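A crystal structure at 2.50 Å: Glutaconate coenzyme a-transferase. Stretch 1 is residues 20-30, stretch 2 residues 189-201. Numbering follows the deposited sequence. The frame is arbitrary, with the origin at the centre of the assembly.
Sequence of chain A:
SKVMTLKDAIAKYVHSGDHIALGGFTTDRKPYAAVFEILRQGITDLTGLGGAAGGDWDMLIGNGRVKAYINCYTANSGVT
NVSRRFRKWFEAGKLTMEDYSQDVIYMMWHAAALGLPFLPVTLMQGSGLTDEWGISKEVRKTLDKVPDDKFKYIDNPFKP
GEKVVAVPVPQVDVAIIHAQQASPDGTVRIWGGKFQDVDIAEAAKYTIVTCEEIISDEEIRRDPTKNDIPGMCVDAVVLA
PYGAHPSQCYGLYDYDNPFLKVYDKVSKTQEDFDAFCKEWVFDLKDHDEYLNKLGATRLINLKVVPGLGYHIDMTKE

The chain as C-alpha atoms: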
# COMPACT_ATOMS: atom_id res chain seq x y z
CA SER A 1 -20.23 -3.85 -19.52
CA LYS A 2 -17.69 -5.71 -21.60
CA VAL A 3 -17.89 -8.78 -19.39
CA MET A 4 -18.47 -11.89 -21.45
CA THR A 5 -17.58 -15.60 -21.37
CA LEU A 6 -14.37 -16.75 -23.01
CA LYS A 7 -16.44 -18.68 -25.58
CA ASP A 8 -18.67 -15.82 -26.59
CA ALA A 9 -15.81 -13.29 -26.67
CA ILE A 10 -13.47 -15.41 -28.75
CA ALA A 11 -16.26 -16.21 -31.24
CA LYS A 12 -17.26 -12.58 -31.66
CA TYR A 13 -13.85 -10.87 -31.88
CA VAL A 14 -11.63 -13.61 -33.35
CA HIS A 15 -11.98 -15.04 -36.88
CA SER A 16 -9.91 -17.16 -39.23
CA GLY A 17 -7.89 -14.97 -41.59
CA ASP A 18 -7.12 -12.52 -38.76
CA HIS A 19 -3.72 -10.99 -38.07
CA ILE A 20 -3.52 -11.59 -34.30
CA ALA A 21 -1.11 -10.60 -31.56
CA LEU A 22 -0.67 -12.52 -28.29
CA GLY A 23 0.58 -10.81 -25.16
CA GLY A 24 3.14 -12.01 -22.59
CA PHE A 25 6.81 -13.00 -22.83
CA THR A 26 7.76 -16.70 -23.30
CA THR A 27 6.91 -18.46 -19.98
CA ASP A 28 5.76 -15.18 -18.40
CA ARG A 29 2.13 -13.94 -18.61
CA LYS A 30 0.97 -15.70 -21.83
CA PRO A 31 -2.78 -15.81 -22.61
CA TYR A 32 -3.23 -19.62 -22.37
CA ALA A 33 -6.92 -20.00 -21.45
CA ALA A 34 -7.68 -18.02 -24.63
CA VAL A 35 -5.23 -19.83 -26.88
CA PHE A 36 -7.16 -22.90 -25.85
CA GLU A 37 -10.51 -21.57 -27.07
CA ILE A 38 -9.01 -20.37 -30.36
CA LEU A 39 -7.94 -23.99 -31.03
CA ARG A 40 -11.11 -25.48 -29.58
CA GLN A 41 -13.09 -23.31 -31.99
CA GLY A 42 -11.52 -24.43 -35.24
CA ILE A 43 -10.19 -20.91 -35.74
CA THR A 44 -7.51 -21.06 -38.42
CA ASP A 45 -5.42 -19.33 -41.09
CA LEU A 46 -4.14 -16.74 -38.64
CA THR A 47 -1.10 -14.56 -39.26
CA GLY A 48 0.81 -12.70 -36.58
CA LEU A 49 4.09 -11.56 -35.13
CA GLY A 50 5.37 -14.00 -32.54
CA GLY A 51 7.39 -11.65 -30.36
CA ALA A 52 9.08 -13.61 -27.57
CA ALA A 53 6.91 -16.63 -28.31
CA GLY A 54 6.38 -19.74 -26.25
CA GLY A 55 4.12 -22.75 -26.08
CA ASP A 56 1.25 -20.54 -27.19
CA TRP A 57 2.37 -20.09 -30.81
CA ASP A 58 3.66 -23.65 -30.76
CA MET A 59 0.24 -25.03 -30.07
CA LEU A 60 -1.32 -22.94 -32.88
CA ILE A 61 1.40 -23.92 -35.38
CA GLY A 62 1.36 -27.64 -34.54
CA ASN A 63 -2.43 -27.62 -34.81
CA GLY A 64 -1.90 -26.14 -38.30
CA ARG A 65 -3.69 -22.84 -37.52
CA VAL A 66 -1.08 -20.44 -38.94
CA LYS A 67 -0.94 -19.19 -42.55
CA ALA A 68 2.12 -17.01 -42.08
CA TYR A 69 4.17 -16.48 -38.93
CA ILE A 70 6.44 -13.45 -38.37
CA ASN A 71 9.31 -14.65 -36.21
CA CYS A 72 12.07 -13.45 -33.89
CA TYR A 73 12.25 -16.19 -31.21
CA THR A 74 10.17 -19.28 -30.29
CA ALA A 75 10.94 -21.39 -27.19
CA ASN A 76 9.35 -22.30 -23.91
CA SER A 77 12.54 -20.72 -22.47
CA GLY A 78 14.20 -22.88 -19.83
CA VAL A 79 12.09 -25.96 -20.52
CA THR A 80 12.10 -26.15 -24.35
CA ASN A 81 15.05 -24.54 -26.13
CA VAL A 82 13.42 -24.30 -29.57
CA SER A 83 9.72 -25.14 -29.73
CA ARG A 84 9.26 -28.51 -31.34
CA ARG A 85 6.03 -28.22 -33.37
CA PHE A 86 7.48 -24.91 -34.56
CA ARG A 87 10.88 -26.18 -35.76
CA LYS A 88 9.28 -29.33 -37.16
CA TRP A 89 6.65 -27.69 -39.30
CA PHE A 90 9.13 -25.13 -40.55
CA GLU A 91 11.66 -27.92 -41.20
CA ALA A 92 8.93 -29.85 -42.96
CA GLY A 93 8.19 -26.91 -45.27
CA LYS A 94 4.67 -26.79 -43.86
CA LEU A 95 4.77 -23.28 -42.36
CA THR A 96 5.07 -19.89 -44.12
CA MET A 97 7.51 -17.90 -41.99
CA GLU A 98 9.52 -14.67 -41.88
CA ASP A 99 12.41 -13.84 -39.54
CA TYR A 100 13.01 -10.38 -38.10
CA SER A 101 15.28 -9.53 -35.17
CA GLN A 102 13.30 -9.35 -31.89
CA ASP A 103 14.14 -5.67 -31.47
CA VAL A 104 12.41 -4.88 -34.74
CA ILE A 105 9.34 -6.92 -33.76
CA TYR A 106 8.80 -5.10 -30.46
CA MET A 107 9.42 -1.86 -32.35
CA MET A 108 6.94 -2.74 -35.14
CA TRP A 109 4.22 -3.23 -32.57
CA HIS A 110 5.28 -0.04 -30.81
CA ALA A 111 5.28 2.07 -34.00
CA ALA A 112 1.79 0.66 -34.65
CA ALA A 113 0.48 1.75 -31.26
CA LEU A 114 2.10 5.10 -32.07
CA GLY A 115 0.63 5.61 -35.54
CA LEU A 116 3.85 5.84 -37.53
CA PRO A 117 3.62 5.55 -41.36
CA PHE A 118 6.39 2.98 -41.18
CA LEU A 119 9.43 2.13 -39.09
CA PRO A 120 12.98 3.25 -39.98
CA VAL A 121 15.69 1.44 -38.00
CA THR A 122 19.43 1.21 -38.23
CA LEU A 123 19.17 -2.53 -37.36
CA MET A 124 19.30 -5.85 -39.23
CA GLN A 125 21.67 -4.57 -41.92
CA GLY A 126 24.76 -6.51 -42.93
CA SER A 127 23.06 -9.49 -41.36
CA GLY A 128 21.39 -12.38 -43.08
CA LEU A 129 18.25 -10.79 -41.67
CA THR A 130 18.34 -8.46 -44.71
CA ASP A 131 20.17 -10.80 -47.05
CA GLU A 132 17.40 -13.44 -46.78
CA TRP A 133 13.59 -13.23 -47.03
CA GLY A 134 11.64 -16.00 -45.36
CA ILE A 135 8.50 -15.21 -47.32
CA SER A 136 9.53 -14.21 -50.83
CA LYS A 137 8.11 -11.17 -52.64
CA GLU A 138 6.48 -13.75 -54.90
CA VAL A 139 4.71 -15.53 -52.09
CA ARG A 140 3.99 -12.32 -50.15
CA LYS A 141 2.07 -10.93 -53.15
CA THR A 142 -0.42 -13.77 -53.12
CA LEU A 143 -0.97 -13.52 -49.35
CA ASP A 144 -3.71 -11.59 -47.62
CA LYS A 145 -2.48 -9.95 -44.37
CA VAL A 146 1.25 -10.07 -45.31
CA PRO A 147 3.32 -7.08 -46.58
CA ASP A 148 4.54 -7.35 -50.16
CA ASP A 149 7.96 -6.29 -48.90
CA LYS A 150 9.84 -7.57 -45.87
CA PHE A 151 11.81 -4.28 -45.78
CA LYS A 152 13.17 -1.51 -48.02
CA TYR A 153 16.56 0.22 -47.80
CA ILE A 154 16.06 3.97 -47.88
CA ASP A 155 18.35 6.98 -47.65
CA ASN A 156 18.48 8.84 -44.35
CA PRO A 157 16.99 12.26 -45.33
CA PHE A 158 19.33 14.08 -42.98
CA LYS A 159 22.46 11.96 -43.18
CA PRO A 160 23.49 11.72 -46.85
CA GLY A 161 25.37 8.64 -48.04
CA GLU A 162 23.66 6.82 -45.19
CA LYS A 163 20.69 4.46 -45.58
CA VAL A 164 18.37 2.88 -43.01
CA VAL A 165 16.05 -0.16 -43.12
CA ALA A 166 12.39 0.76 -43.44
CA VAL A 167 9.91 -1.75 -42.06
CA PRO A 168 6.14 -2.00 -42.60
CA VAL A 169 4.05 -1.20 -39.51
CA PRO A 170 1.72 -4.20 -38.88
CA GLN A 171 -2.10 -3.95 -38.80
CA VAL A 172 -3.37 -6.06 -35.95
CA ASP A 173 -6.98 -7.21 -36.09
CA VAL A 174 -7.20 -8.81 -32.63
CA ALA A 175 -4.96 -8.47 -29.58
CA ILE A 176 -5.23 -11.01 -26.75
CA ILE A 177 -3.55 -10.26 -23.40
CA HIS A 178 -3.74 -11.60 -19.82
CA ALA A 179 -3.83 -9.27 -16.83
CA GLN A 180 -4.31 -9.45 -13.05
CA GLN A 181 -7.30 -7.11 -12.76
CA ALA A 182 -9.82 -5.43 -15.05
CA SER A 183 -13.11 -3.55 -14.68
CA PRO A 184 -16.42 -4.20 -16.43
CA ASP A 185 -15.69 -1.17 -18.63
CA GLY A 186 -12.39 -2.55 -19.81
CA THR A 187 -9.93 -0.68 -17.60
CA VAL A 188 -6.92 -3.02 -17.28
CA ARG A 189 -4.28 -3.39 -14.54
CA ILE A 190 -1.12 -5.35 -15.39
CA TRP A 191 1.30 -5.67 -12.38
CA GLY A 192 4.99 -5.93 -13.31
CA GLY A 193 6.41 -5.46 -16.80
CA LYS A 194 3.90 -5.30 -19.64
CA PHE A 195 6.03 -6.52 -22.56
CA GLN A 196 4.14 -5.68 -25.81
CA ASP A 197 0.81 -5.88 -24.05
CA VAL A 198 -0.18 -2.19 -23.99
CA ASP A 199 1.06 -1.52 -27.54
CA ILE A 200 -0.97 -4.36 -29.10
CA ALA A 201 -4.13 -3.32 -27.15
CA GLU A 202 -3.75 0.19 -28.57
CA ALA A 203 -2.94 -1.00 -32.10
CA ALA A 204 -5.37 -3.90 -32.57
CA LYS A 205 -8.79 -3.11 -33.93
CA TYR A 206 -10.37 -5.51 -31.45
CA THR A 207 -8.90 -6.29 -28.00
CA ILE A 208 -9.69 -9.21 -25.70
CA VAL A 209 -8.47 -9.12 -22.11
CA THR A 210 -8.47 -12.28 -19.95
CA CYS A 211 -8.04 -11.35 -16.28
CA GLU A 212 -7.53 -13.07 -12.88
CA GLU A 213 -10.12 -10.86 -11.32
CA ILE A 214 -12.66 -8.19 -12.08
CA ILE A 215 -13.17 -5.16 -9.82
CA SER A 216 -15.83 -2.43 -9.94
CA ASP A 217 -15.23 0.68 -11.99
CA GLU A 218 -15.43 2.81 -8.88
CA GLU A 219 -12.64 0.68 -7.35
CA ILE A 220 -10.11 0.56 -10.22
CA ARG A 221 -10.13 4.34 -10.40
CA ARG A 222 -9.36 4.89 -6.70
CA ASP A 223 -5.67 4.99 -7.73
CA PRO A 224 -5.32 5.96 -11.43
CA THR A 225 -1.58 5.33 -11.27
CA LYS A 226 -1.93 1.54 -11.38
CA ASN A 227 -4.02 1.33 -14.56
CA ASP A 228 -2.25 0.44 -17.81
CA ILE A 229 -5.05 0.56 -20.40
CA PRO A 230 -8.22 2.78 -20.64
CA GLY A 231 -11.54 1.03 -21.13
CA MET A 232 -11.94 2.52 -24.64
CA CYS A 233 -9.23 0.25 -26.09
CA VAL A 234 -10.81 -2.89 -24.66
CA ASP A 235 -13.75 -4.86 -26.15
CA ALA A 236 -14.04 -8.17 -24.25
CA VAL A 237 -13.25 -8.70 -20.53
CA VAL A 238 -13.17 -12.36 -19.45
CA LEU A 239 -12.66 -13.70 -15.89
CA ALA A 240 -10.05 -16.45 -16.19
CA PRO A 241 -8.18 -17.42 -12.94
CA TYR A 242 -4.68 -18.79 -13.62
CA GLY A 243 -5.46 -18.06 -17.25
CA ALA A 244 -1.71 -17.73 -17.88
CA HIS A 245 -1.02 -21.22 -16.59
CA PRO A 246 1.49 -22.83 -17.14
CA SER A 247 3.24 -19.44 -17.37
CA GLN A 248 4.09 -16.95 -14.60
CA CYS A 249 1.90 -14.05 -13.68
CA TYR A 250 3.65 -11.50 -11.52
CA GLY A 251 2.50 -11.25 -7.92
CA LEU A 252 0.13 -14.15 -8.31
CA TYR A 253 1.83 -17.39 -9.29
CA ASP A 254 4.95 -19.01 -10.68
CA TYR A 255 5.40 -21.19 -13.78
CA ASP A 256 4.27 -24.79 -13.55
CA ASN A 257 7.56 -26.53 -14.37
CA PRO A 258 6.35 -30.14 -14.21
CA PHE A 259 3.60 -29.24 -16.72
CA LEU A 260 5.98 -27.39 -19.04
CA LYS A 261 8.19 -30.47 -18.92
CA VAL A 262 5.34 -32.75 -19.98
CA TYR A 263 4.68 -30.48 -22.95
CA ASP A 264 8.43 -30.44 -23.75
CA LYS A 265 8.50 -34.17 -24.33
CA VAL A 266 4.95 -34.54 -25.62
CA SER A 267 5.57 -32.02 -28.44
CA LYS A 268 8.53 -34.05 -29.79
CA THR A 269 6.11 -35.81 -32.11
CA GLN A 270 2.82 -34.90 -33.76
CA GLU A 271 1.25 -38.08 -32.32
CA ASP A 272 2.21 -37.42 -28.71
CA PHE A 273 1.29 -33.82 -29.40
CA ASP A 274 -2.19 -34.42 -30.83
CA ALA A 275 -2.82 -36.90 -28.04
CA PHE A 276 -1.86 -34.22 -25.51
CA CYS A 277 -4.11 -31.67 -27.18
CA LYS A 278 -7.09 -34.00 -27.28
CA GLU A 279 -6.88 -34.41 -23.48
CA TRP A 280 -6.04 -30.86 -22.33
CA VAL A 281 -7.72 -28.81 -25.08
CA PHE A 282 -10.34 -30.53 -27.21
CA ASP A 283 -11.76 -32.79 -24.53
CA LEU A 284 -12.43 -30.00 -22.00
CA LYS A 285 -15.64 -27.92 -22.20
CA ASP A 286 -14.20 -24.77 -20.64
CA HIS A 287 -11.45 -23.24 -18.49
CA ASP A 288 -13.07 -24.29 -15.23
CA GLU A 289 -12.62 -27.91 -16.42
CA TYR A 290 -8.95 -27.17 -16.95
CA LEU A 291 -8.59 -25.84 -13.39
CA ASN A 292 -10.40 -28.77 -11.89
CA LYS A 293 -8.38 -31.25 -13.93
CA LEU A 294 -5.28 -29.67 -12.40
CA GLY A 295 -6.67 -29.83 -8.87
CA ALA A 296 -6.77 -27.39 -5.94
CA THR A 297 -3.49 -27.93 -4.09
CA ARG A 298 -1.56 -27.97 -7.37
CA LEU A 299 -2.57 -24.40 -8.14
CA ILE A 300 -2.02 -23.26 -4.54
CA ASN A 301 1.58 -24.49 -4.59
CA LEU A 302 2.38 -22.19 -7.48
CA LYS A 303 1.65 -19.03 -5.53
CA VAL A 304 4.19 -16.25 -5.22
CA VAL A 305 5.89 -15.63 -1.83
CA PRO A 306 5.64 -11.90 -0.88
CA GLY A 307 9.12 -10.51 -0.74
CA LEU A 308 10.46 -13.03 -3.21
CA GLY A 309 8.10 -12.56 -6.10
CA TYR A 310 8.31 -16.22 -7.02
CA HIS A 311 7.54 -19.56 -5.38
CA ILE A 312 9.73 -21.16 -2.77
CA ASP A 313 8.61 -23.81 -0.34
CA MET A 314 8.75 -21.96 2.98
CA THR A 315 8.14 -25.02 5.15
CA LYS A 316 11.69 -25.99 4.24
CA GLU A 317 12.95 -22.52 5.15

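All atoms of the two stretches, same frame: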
# COMPACT_ATOMS: atom_id res chain seq x y z
N ILE A 20 -3.41 -11.70 -35.76
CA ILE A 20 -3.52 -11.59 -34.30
C ILE A 20 -2.19 -11.25 -33.66
O ILE A 20 -1.13 -11.29 -34.30
CB ILE A 20 -3.97 -12.92 -33.64
CG1 ILE A 20 -2.99 -14.04 -34.01
CG2 ILE A 20 -5.39 -13.27 -33.99
CD1 ILE A 20 -3.24 -15.29 -33.23
N ALA A 21 -2.28 -10.89 -32.38
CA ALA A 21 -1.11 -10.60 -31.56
C ALA A 21 -1.42 -11.11 -30.14
O ALA A 21 -2.50 -10.86 -29.56
CB ALA A 21 -0.79 -9.11 -31.57
N LEU A 22 -0.51 -11.94 -29.62
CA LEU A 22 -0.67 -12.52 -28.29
C LEU A 22 0.29 -11.84 -27.32
O LEU A 22 1.46 -11.63 -27.65
CB LEU A 22 -0.41 -14.03 -28.35
CG LEU A 22 -1.39 -14.84 -29.22
CD1 LEU A 22 -0.80 -16.19 -29.55
CD2 LEU A 22 -2.75 -15.01 -28.56
N GLY A 23 -0.24 -11.45 -26.17
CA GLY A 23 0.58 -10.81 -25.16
C GLY A 23 1.53 -11.75 -24.42
O GLY A 23 1.67 -12.92 -24.81
N GLY A 24 2.22 -11.22 -23.40
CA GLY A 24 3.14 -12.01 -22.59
C GLY A 24 4.49 -12.24 -23.21
O GLY A 24 4.68 -11.98 -24.39
N PHE A 25 5.43 -12.74 -22.41
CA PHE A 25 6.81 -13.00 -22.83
C PHE A 25 7.12 -14.44 -22.45
O PHE A 25 7.11 -14.77 -21.27
CB PHE A 25 7.76 -12.06 -22.09
CG PHE A 25 9.13 -11.94 -22.72
CD1 PHE A 25 10.07 -12.95 -22.57
CD2 PHE A 25 9.48 -10.81 -23.43
CE1 PHE A 25 11.35 -12.83 -23.13
CE2 PHE A 25 10.75 -10.67 -23.99
CZ PHE A 25 11.68 -11.69 -23.84
N THR A 26 7.44 -15.27 -23.44
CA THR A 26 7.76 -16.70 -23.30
C THR A 26 7.00 -17.48 -22.21
O THR A 26 5.85 -17.89 -22.43
CB THR A 26 9.29 -16.97 -23.31
OG1 THR A 26 9.92 -16.30 -22.22
CG2 THR A 26 9.89 -16.46 -24.59
N THR A 27 7.62 -17.75 -21.06
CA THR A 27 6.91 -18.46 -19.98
C THR A 27 6.37 -17.47 -18.95
O THR A 27 6.05 -17.87 -17.83
CB THR A 27 7.78 -19.47 -19.23
OG1 THR A 27 8.85 -18.79 -18.57
CG2 THR A 27 8.33 -20.50 -20.18
N ASP A 28 6.27 -16.20 -19.31
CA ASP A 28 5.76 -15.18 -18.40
C ASP A 28 4.51 -14.49 -18.97
O ASP A 28 4.56 -13.92 -20.06
CB ASP A 28 6.87 -14.15 -18.06
CG ASP A 28 6.48 -13.18 -16.92
OD1 ASP A 28 5.30 -13.14 -16.48
OD2 ASP A 28 7.38 -12.45 -16.44
N ARG A 29 3.41 -14.56 -18.23
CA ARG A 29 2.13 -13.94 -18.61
C ARG A 29 1.59 -14.12 -20.04
O ARG A 29 1.23 -13.15 -20.69
CB ARG A 29 2.13 -12.46 -18.21
CG ARG A 29 0.82 -12.02 -17.48
CD ARG A 29 0.78 -10.51 -17.20
NE ARG A 29 1.02 -9.76 -18.43
CZ ARG A 29 2.15 -9.10 -18.67
NH1 ARG A 29 3.10 -9.08 -17.76
NH2 ARG A 29 2.43 -8.63 -19.88
N LYS A 30 1.51 -15.37 -20.51
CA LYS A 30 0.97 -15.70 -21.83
C LYS A 30 -0.56 -15.97 -21.74
O LYS A 30 -1.04 -16.59 -20.79
CB LYS A 30 1.66 -16.96 -22.35
CG LYS A 30 2.43 -16.80 -23.63
CD LYS A 30 3.73 -16.11 -23.39
CE LYS A 30 4.43 -15.89 -24.70
NZ LYS A 30 3.58 -15.04 -25.59
N ARG A 189 -5.42 -3.52 -15.45
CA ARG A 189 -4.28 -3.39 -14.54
C ARG A 189 -3.34 -4.58 -14.71
O ARG A 189 -3.72 -5.71 -14.41
CB ARG A 189 -4.78 -3.42 -13.08
CG ARG A 189 -4.57 -2.15 -12.29
CD ARG A 189 -5.23 -2.26 -10.92
NE ARG A 189 -5.67 -0.96 -10.40
CZ ARG A 189 -6.06 -0.73 -9.15
NH1 ARG A 189 -6.07 -1.71 -8.24
NH2 ARG A 189 -6.52 0.47 -8.80
N ILE A 190 -2.14 -4.33 -15.23
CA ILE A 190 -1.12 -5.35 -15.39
C ILE A 190 0.06 -5.07 -14.40
O ILE A 190 0.82 -4.12 -14.62
CB ILE A 190 -0.50 -5.31 -16.79
CG1 ILE A 190 -1.55 -5.56 -17.87
CG2 ILE A 190 0.66 -6.31 -16.88
CD1 ILE A 190 -0.96 -5.48 -19.29
N TRP A 191 0.19 -5.85 -13.33
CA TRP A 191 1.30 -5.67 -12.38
C TRP A 191 2.63 -6.17 -13.01
O TRP A 191 2.65 -7.17 -13.72
CB TRP A 191 1.04 -6.49 -11.14
CG TRP A 191 -0.33 -6.40 -10.56
CD1 TRP A 191 -1.26 -5.41 -10.75
CD2 TRP A 191 -0.92 -7.33 -9.64
NE1 TRP A 191 -2.39 -5.67 -9.99
CE2 TRP A 191 -2.20 -6.84 -9.30
CE3 TRP A 191 -0.48 -8.52 -9.07
CZ2 TRP A 191 -3.05 -7.51 -8.42
CZ3 TRP A 191 -1.33 -9.19 -8.20
CH2 TRP A 191 -2.60 -8.67 -7.88
N GLY A 192 3.74 -5.49 -12.74
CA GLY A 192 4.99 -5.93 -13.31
C GLY A 192 5.13 -5.47 -14.75
O GLY A 192 4.30 -4.72 -15.22
N GLY A 193 6.21 -5.85 -15.42
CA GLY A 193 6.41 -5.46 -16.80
C GLY A 193 5.24 -5.86 -17.70
O GLY A 193 4.60 -6.87 -17.49
N LYS A 194 5.00 -5.06 -18.73
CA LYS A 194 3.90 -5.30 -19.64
C LYS A 194 4.30 -5.96 -20.95
O LYS A 194 3.44 -6.43 -21.67
CB LYS A 194 3.22 -3.98 -20.00
CG LYS A 194 2.36 -3.41 -18.92
CD LYS A 194 3.09 -2.49 -17.99
CE LYS A 194 2.52 -2.75 -16.61
NZ LYS A 194 2.78 -1.72 -15.57
N PHE A 195 5.58 -5.97 -21.28
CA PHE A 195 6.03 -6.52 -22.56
C PHE A 195 5.28 -5.73 -23.66
O PHE A 195 5.07 -4.52 -23.50
CB PHE A 195 5.76 -8.04 -22.64
CG PHE A 195 6.24 -8.82 -21.41
CD1 PHE A 195 7.59 -8.92 -21.11
CD2 PHE A 195 5.31 -9.38 -20.52
CE1 PHE A 195 8.01 -9.56 -19.95
CE2 PHE A 195 5.72 -10.02 -19.37
CZ PHE A 195 7.07 -10.10 -19.08
N GLN A 196 4.85 -6.38 -24.73
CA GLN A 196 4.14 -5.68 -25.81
C GLN A 196 2.66 -5.51 -25.52
O GLN A 196 1.92 -4.94 -26.31
CB GLN A 196 4.27 -6.46 -27.10
CG GLN A 196 3.44 -7.74 -27.09
CD GLN A 196 4.14 -8.95 -26.49
OE1 GLN A 196 5.23 -8.85 -25.89
NE2 GLN A 196 3.54 -10.10 -26.67
N ASP A 197 2.22 -5.94 -24.36
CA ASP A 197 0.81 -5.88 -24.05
C ASP A 197 0.01 -4.61 -24.24
O ASP A 197 -1.10 -4.69 -24.75
CB ASP A 197 0.55 -6.48 -22.67
CG ASP A 197 0.85 -7.94 -22.64
OD1 ASP A 197 1.74 -8.40 -23.39
OD2 ASP A 197 0.20 -8.65 -21.85
N VAL A 198 0.55 -3.46 -23.84
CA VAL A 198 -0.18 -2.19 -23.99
C VAL A 198 -0.20 -1.68 -25.45
O VAL A 198 -1.21 -1.15 -25.94
CB VAL A 198 0.36 -1.12 -23.00
CG1 VAL A 198 -0.43 0.17 -23.11
CG2 VAL A 198 0.25 -1.64 -21.58
N ASP A 199 0.91 -1.89 -26.15
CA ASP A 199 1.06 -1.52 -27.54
C ASP A 199 -0.01 -2.25 -28.38
O ASP A 199 -0.81 -1.63 -29.05
CB ASP A 199 2.43 -1.95 -28.07
CG ASP A 199 3.54 -0.95 -27.76
OD1 ASP A 199 3.28 0.20 -27.32
OD2 ASP A 199 4.70 -1.34 -27.99
N ILE A 200 -0.01 -3.58 -28.33
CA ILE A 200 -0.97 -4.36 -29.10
C ILE A 200 -2.45 -4.16 -28.72
O ILE A 200 -3.34 -4.53 -29.50
CB ILE A 200 -0.59 -5.86 -29.15
CG1 ILE A 200 -0.72 -6.53 -27.77
CG2 ILE A 200 0.84 -5.98 -29.59
CD1 ILE A 200 -0.48 -8.04 -27.76
N ALA A 201 -2.73 -3.59 -27.55
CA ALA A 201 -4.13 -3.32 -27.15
C ALA A 201 -4.52 -1.91 -27.63
O ALA A 201 -5.67 -1.49 -27.46
CB ALA A 201 -4.30 -3.40 -25.63

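Polar side chains often join distant segments by reaching for backbone groups that no regular sheet or helix satisfies, and this coenzyme A-transferase offers a compact example. A strand ending at Leu-22 runs into a loop that lies against a turn leading into a helix; the closest backbone approach is between Gly-23 and Asp-197, whose CA atoms are 5.1 Å apart.

Arg-29 dominates. Its chi1 of -133° lies between wells, chi2 is t and chi3 p, and this bent course brings the guanidinium to the opposing turn. There NH1 donates to Gly-193 O (2.7 Å), while NH2 forms a salt bridge with Asp-197 OD2 (3.0 Å) and a weak hydrogen bond to Lys-194 O (3.0 Å). Ile-190 CG2 covers one face of the group, 3.6 Å from Arg-29 CZ, so charge is met near the plane and hydrocarbon above it.

Asp-197, chi1 m, serves two partners: OD2 takes the arginine, and OD1 accepts from Gly-24 N at 2.9 Å. Such proximity leaves little room at Gly-23, where a CB would lie 2.8 Å from Asp-197 OD2. At Gly-24 the constraint is local: its phi is positive, and a CB would fall 2.0 Å from Arg-29 O.

Gln-196 starts sideways, but chi1 p and chi2 m turn its amide inward. NE2 then donates to Leu-22 O (2.8 Å) and Gly-24 O (3.2 Å), tying down the carbonyl of the last strand residue and one in the loop that follows. Lys-30 NZ, from within the first stretch, also donates to Gly-23 O (3.0 Å).

Apolar contacts complete the fit. Phe-195, chi1 m, offers its ring face to Phe-25 CB, which sits 3.4 Å from the ring centroid in a CH-pi contact; with chi1 t, the Phe-25 ring leads away, and the two rings meet obliquely at 39°. Farther along, Ile-200 (p, t) extends CD1 to within 4.0 Å of Ala-21 CB.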